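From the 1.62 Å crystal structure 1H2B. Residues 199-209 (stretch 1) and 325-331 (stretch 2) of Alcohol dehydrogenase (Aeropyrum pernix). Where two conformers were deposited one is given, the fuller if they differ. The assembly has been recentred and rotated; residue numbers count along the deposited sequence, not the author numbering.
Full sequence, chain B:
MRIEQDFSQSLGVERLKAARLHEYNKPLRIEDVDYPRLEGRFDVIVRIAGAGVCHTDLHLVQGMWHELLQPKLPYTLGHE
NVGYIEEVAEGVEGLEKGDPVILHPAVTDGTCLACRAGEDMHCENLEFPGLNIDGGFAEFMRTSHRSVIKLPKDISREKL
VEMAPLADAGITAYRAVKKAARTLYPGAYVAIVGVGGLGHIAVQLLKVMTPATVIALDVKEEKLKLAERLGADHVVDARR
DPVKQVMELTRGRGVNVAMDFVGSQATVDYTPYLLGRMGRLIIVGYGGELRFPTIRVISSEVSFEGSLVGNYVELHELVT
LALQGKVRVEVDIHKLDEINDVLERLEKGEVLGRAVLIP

Stretch 1 199-209: GHIAVQLLKVM
Stretch 2 325-331: GKVRVEV

Helix 199-209 packs against a segment without regular strand, extended from Val327 to Glu330, that runs antiparallel to it in register: CA atoms lie 6.5 Å apart for Ile201 and Val329, 6.2 Å for Gln204 and Val327, and 7.3 Å for Val208 and Lys326. Gly325 (phi 80°, psi 18°) closes a preceding helix in a Schellman motif; Lys326 (-94°/-12°) still turns, and from Val327 (-142°/138°) through Arg328 (-144°/133°), Val329 (-88°/136°) and Glu330 (-79°/111°) the chain straightens. Gln204 (m, t, chi3 65°) grips Arg328 twice, its amide pairing acceptor and donor with the extended backbone: Arg328 N donates to Gln204 OE1 (2.9 Å, 170°), and Gln204 NE2 to Arg328 O (2.9 Å). His200 (chi1 90°, chi2 -81°) accepts a third bond, Glu330 N to His200 NE2 (2.9 Å). Beside these polar contacts, Val327 (p) fits CG2 into the hollow lined by Ile201 CG2 (3.9 Å), Leu205 CD2 (4.3 Å; Leu205 m, t) and Gln204 OE1 (3.6 Å). Val329 (t) sets CG1 at the His200 ring edge, 3.5 Å from NE2, and CG2 against Ile201 CD1 (3.8 Å; Ile201 m, t). Farther along the helix, Val208 (t) rests CG2 on Lys326 O at 3.6 Å. The CB of Arg328 (t, t, chi3 93°) points away from the helix, and its NH2 forms a salt bridge with OE1 of Glu330 (t, p) at 3.5 Å.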

# COMPACT_ATOMS: atom_id res chain seq x y z
N GLY B 199 -15.34 7.52 20.05
CA GLY B 199 -14.37 6.63 20.63
C GLY B 199 -14.90 5.26 21.03
O GLY B 199 -14.18 4.27 20.86
N HIS B 200 -16.11 5.20 21.59
CA HIS B 200 -16.63 3.90 22.01
C HIS B 200 -16.91 3.01 20.82
O HIS B 200 -16.78 1.78 20.89
CB HIS B 200 -17.83 4.07 22.95
CG HIS B 200 -19.14 4.13 22.23
ND1 HIS B 200 -19.60 5.28 21.63
CD2 HIS B 200 -20.12 3.19 22.06
CE1 HIS B 200 -20.78 5.05 21.09
NE2 HIS B 200 -21.13 3.79 21.35
N ILE B 201 -17.20 3.62 19.66
CA ILE B 201 -17.30 2.86 18.43
C ILE B 201 -15.94 2.41 18.00
O ILE B 201 -15.74 1.25 17.62
CB ILE B 201 -18.02 3.69 17.32
CG1 ILE B 201 -19.42 4.07 17.83
CG2 ILE B 201 -18.12 2.86 16.04
CD1 ILE B 201 -20.21 4.99 16.87
N ALA B 202 -14.95 3.31 18.08
CA ALA B 202 -13.59 2.94 17.67
C ALA B 202 -13.04 1.76 18.49
O ALA B 202 -12.35 0.92 17.93
CB ALA B 202 -12.65 4.15 17.75
N VAL B 203 -13.36 1.69 19.78
CA VAL B 203 -12.89 0.54 20.59
C VAL B 203 -13.38 -0.76 19.95
O VAL B 203 -12.58 -1.68 19.76
CB VAL B 203 -13.41 0.60 22.06
CG1 VAL B 203 -13.12 -0.75 22.82
CG2 VAL B 203 -12.77 1.78 22.81
N GLN B 204 -14.67 -0.82 19.61
CA GLN B 204 -15.23 -2.01 18.99
C GLN B 204 -14.59 -2.29 17.64
O GLN B 204 -14.26 -3.42 17.31
CB GLN B 204 -16.74 -1.85 18.77
CG GLN B 204 -17.51 -1.62 20.04
CD GLN B 204 -18.96 -1.32 19.75
OE1 GLN B 204 -19.68 -2.19 19.22
NE2 GLN B 204 -19.38 -0.09 20.02
N LEU B 205 -14.40 -1.25 16.84
CA LEU B 205 -13.83 -1.47 15.53
C LEU B 205 -12.38 -1.92 15.57
O LEU B 205 -12.00 -2.70 14.73
CB LEU B 205 -13.97 -0.18 14.69
CG LEU B 205 -15.40 0.20 14.37
CD1 LEU B 205 -15.42 1.55 13.64
CD2 LEU B 205 -16.02 -0.84 13.45
N LEU B 206 -11.59 -1.42 16.52
CA LEU B 206 -10.20 -1.85 16.66
C LEU B 206 -10.17 -3.37 16.96
O LEU B 206 -9.30 -4.08 16.46
CB LEU B 206 -9.45 -1.05 17.71
CG LEU B 206 -9.12 0.43 17.34
CD1 LEU B 206 -8.79 1.25 18.58
CD2 LEU B 206 -7.93 0.36 16.32
N LYS B 207 -11.14 -3.85 17.73
CA LYS B 207 -11.18 -5.30 17.98
C LYS B 207 -11.61 -6.18 16.80
O LYS B 207 -11.19 -7.35 16.70
CB LYS B 207 -12.09 -5.59 19.19
CG LYS B 207 -11.60 -5.00 20.51
CD LYS B 207 -10.23 -5.52 20.96
CE LYS B 207 -10.27 -7.02 21.20
NZ LYS B 207 -9.05 -7.48 21.91
N VAL B 208 -12.49 -5.65 15.97
CA VAL B 208 -13.03 -6.31 14.81
C VAL B 208 -12.04 -6.26 13.65
O VAL B 208 -11.92 -7.23 12.87
CB VAL B 208 -14.37 -5.58 14.35
CG1 VAL B 208 -14.80 -6.05 12.98
CG2 VAL B 208 -15.44 -5.80 15.39
N MET B 209 -11.33 -5.12 13.54
CA MET B 209 -10.60 -4.81 12.32
C MET B 209 -9.08 -5.00 12.42
O MET B 209 -8.37 -4.98 11.40
CB MET B 209 -10.91 -3.41 11.84
CG MET B 209 -12.27 -3.37 11.22
SD MET B 209 -12.73 -1.71 11.17
CE MET B 209 -11.63 -1.19 9.86
N GLY B 325 -24.13 -7.37 13.33
CA GLY B 325 -24.09 -7.38 14.78
C GLY B 325 -22.71 -7.24 15.37
O GLY B 325 -22.51 -7.55 16.55
N LYS B 326 -21.74 -6.76 14.58
CA LYS B 326 -20.34 -6.71 15.00
C LYS B 326 -19.95 -5.36 15.60
O LYS B 326 -18.91 -5.23 16.23
CB LYS B 326 -19.40 -7.09 13.88
CG LYS B 326 -19.56 -8.56 13.51
CD LYS B 326 -18.71 -8.96 12.37
CE LYS B 326 -19.11 -10.36 11.86
NZ LYS B 326 -18.21 -10.87 10.78
N VAL B 327 -20.81 -4.39 15.44
CA VAL B 327 -20.64 -3.10 16.07
C VAL B 327 -22.03 -2.64 16.49
O VAL B 327 -23.02 -2.81 15.77
CB VAL B 327 -19.91 -2.08 15.13
CG1 VAL B 327 -20.76 -1.73 13.93
CG2 VAL B 327 -19.58 -0.78 15.88
N ARG B 328 -22.11 -2.07 17.69
CA ARG B 328 -23.36 -1.54 18.20
C ARG B 328 -23.10 -0.28 19.00
O ARG B 328 -22.23 -0.24 19.85
CB ARG B 328 -24.06 -2.57 19.08
CG ARG B 328 -25.44 -2.07 19.52
CD ARG B 328 -26.16 -3.00 20.51
NE ARG B 328 -25.90 -2.61 21.90
CZ ARG B 328 -26.30 -1.46 22.47
NH1 ARG B 328 -27.01 -0.56 21.79
NH2 ARG B 328 -25.98 -1.22 23.74
N VAL B 329 -23.89 0.75 18.73
CA VAL B 329 -23.68 2.04 19.36
C VAL B 329 -24.44 2.07 20.66
O VAL B 329 -25.57 1.60 20.74
CB VAL B 329 -24.13 3.22 18.44
CG1 VAL B 329 -23.66 4.55 18.99
CG2 VAL B 329 -23.53 3.05 17.02
N GLU B 330 -23.79 2.59 21.69
CA GLU B 330 -24.40 2.91 22.96
C GLU B 330 -25.15 4.24 22.83
O GLU B 330 -24.54 5.30 22.64
CB GLU B 330 -23.29 2.95 24.04
CG GLU B 330 -23.80 3.33 25.43
CD GLU B 330 -24.65 2.26 26.07
OE1 GLU B 330 -24.34 1.05 25.89
OE2 GLU B 330 -25.65 2.64 26.73
N VAL B 331 -26.48 4.16 22.88
CA VAL B 331 -27.29 5.34 22.61
C VAL B 331 -28.10 5.81 23.81
O VAL B 331 -28.62 5.01 24.58
CB VAL B 331 -28.19 5.19 21.33
CG1 VAL B 331 -27.32 4.92 20.09
CG2 VAL B 331 -29.19 4.07 21.49